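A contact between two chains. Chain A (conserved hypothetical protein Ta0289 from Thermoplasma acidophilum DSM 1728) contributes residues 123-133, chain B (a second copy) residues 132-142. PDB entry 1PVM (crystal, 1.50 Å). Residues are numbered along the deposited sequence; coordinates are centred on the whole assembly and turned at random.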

# COMPACT_ATOMS: atom_id res chain seq x y z
N THR A 123 -0.02 10.56 9.67
CA THR A 123 -0.31 9.20 9.25
C THR A 123 -0.94 8.38 10.37
O THR A 123 -0.96 8.79 11.53
CB THR A 123 0.99 8.47 8.84
OG1 THR A 123 1.81 8.31 10.00
CG2 THR A 123 1.76 9.27 7.80
N LEU A 124 -1.46 7.21 10.00
CA LEU A 124 -2.05 6.31 10.98
C LEU A 124 -1.00 5.98 12.04
O LEU A 124 -1.31 5.86 13.22
CB LEU A 124 -2.52 5.02 10.31
CG LEU A 124 -3.01 3.94 11.27
CD1 LEU A 124 -4.10 4.49 12.18
CD2 LEU A 124 -3.53 2.75 10.48
N THR A 125 0.26 5.84 11.62
CA THR A 125 1.33 5.54 12.57
C THR A 125 1.48 6.65 13.61
O THR A 125 1.68 6.37 14.79
CB THR A 125 2.68 5.32 11.85
OG1 THR A 125 2.57 4.24 10.92
CG2 THR A 125 3.77 5.00 12.86
N ASP A 126 1.39 7.90 13.17
CA ASP A 126 1.49 9.05 14.08
C ASP A 126 0.34 9.01 15.08
O ASP A 126 0.53 9.26 16.27
CB ASP A 126 1.40 10.37 13.30
CG ASP A 126 2.52 10.54 12.30
OD1 ASP A 126 2.29 11.23 11.28
OD2 ASP A 126 3.63 10.00 12.52
N LEU A 127 -0.84 8.70 14.58
CA LEU A 127 -2.04 8.65 15.41
C LEU A 127 -2.13 7.41 16.29
O LEU A 127 -2.76 7.46 17.35
CB LEU A 127 -3.28 8.71 14.52
CG LEU A 127 -3.43 9.95 13.63
CD1 LEU A 127 -4.47 9.70 12.56
CD2 LEU A 127 -3.81 11.13 14.49
N SER A 128 -1.50 6.32 15.87
CA SER A 128 -1.55 5.06 16.63
C SER A 128 -1.17 5.17 18.10
O SER A 128 -1.58 4.34 18.92
CB SER A 128 -0.68 3.99 15.95
OG SER A 128 0.70 4.27 16.09
N ARG A 129 -0.39 6.20 18.45
CA ARG A 129 0.02 6.38 19.84
C ARG A 129 -1.01 7.12 20.70
O ARG A 129 -0.92 7.10 21.92
CB ARG A 129 1.35 7.14 19.91
CG ARG A 129 2.52 6.47 19.21
CD ARG A 129 3.84 7.13 19.61
NE ARG A 129 4.99 6.57 18.90
CZ ARG A 129 5.27 6.79 17.62
NH1 ARG A 129 4.48 7.56 16.88
NH2 ARG A 129 6.34 6.23 17.07
N TYR A 130 -1.99 7.75 20.06
CA TYR A 130 -2.98 8.52 20.81
C TYR A 130 -4.43 8.10 20.59
O TYR A 130 -5.33 8.65 21.20
CB TYR A 130 -2.85 10.01 20.48
CG TYR A 130 -1.43 10.51 20.59
CD1 TYR A 130 -0.53 10.35 19.53
CD2 TYR A 130 -0.97 11.09 21.77
CE1 TYR A 130 0.79 10.75 19.65
CE2 TYR A 130 0.36 11.49 21.90
CZ TYR A 130 1.23 11.32 20.83
OH TYR A 130 2.54 11.71 20.97
N LEU A 131 -4.64 7.12 19.71
CA LEU A 131 -6.00 6.66 19.43
C LEU A 131 -6.33 5.38 20.17
O LEU A 131 -5.45 4.62 20.58
CB LEU A 131 -6.18 6.43 17.93
CG LEU A 131 -6.09 7.62 17.00
CD1 LEU A 131 -6.25 7.13 15.56
CD2 LEU A 131 -7.17 8.64 17.36
N SER A 132 -7.63 5.15 20.36
CA SER A 132 -8.10 3.94 21.01
C SER A 132 -7.89 2.83 20.00
O SER A 132 -7.81 3.10 18.80
CB SER A 132 -9.59 4.04 21.32
OG SER A 132 -10.34 4.06 20.13
N ARG A 133 -7.81 1.59 20.47
CA ARG A 133 -7.62 0.46 19.58
C ARG A 133 -8.77 0.36 18.59
O ARG A 133 -8.57 0.03 17.42
CB ARG A 133 -7.52 -0.84 20.40
CG ARG A 133 -7.39 -2.09 19.55
CD ARG A 133 -6.84 -3.26 20.35
NE ARG A 133 -7.68 -3.59 21.49
CZ ARG A 133 -7.39 -4.54 22.37
NH1 ARG A 133 -6.28 -5.24 22.24
NH2 ARG A 133 -8.22 -4.79 23.38
N SER B 132 -1.58 -5.12 21.34
CA SER B 132 -1.49 -3.95 22.19
C SER B 132 -1.21 -2.76 21.28
O SER B 132 -0.78 -2.93 20.14
CB SER B 132 -0.32 -4.10 23.18
OG SER B 132 0.93 -4.07 22.52
N ARG B 133 -1.48 -1.55 21.77
CA ARG B 133 -1.24 -0.34 21.00
C ARG B 133 0.21 -0.29 20.53
O ARG B 133 0.49 -0.00 19.36
CB ARG B 133 -1.56 0.88 21.87
CG ARG B 133 -0.77 2.13 21.53
CD ARG B 133 -1.07 3.23 22.53
NE ARG B 133 -2.49 3.58 22.48
CZ ARG B 133 -3.07 4.46 23.29
NH1 ARG B 133 -2.37 5.09 24.22
NH2 ARG B 133 -4.37 4.71 23.16
N ALA B 134 1.14 -0.58 21.44
CA ALA B 134 2.56 -0.56 21.12
C ALA B 134 2.95 -1.59 20.06
O ALA B 134 3.80 -1.33 19.21
CB ALA B 134 3.37 -0.79 22.39
N SER B 135 2.33 -2.77 20.10
CA SER B 135 2.66 -3.79 19.13
C SER B 135 2.22 -3.37 17.73
O SER B 135 2.92 -3.62 16.74
CB SER B 135 2.01 -5.11 19.52
OG SER B 135 2.49 -6.16 18.71
N ILE B 136 1.07 -2.71 17.65
CA ILE B 136 0.54 -2.23 16.37
C ILE B 136 1.47 -1.16 15.81
O ILE B 136 1.80 -1.18 14.62
CB ILE B 136 -0.88 -1.64 16.55
CG1 ILE B 136 -1.86 -2.76 16.91
CG2 ILE B 136 -1.33 -0.94 15.27
CD1 ILE B 136 -3.22 -2.26 17.39
N THR B 137 1.90 -0.23 16.65
CA THR B 137 2.81 0.83 16.23
C THR B 137 4.13 0.21 15.74
O THR B 137 4.72 0.66 14.75
CB THR B 137 3.09 1.81 17.39
OG1 THR B 137 1.84 2.37 17.83
CG2 THR B 137 4.01 2.93 16.95
N ASP B 138 4.59 -0.83 16.44
CA ASP B 138 5.82 -1.51 16.07
C ASP B 138 5.74 -2.06 14.64
O ASP B 138 6.64 -1.84 13.83
CB ASP B 138 6.12 -2.66 17.03
CG ASP B 138 7.29 -3.51 16.57
OD1 ASP B 138 8.41 -2.97 16.43
OD2 ASP B 138 7.10 -4.72 16.35
N ILE B 139 4.67 -2.79 14.35
CA ILE B 139 4.48 -3.36 13.02
C ILE B 139 4.44 -2.24 11.97
O ILE B 139 5.06 -2.36 10.91
CB ILE B 139 3.16 -4.17 12.95
CG1 ILE B 139 3.27 -5.40 13.85
CG2 ILE B 139 2.87 -4.58 11.51
CD1 ILE B 139 1.98 -6.21 13.94
N LEU B 140 3.72 -1.16 12.28
CA LEU B 140 3.62 -0.03 11.36
C LEU B 140 4.98 0.60 11.08
O LEU B 140 5.30 0.90 9.92
CB LEU B 140 2.65 1.02 11.91
CG LEU B 140 1.17 0.62 11.89
CD1 LEU B 140 0.35 1.63 12.67
CD2 LEU B 140 0.69 0.51 10.45
N LEU B 141 5.78 0.79 12.12
CA LEU B 141 7.11 1.38 11.96
C LEU B 141 8.05 0.43 11.21
O LEU B 141 8.83 0.86 10.34
CB LEU B 141 7.71 1.73 13.32
CG LEU B 141 7.05 2.92 14.03
CD1 LEU B 141 7.69 3.12 15.40
CD2 LEU B 141 7.21 4.17 13.18
N SER B 142 7.97 -0.85 11.52
CA SER B 142 8.82 -1.83 10.86
C SER B 142 8.47 -1.97 9.38
O SER B 142 9.35 -2.20 8.55
CB SER B 142 8.71 -3.19 11.54
OG SER B 142 9.34 -3.17 12.81
O HOH W 1 5.08 3.92 9.92
O HOH W 2 -1.45 1.54 18.29

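Chain A enters the contact as a short helical segment that gives way to a turn, whereas chain B presents one face of a continuous helix. Their backbones come closest at two points, with CA atoms 6.1 Å apart between Thr A125 and Leu B140 and again between Ser A128 and Thr B137. As chain A advances, its partners on chain B come earlier in sequence, so the stretches run in opposite senses. On chain A, threonine and serine sit at these two close approaches, facing Leu B140 and Thr B137.

Thr A123 does not touch chain B but anchors the start of the chain A helix: its OG1 accepts a capping bond from Asp A126 N (3.2 Å), and Asp A126 OD1 accepts in return from Thr A123 N (2.9 Å). Leu A124, largely buried, starts sideways, but its end comes nearer to chain B, and its CG lies 4.3 Å from Leu B140 CD1, an apolar contact.

Thr A125 uses both characters of its side chain. Its methyl CG2 packs 3.6 Å from Leu B141 CD2, while OG1 lies 3.4 Å from Leu B140 CB. The O atom of water 1 is hydrogen-bonded to Thr A125 OG1 at 2.7 Å. That water donates a weak bond to Leu B140 O (3.0 Å from its O atom), linking the two chains.

Ser A128 points directly toward chain B. Its OG donates to Thr A125 O (2.7 Å), which leaves the oxygen free to act as an acceptor for Thr B137 OG1 at 2.8 Å. Thr B137 OG1 also lies 3.1 Å from Arg B133 O, and the geometry does not settle which acceptor takes its proton. Beside this pair, the O atom of water 2 bridges the backbones, donating to Ser A128 O (2.9 Å) and Arg B133 O (2.7 Å).

Arg A129 starts away from chain B, but its long side chain brings the guanidinium back alongside the partner helix. Thr B137 CG2 sits over one face, 4.0 Å from Arg A129 NH2, and Leu B141 CD1 is 3.8 Å from the same nitrogen; the contact is one of packing.

In the turn that follows, backbone carbonyls meet Arg B133, whose long, flexible side chain lets its guanidinium reach them. Its NH2 donates to Leu A131 O at 2.8 Å, while Arg A129 O lies over one face of the guanidinium, 3.4 Å from Arg B133 NH1, too poorly angled for a hydrogen bond. Arg B133 NE is buried here without a partner.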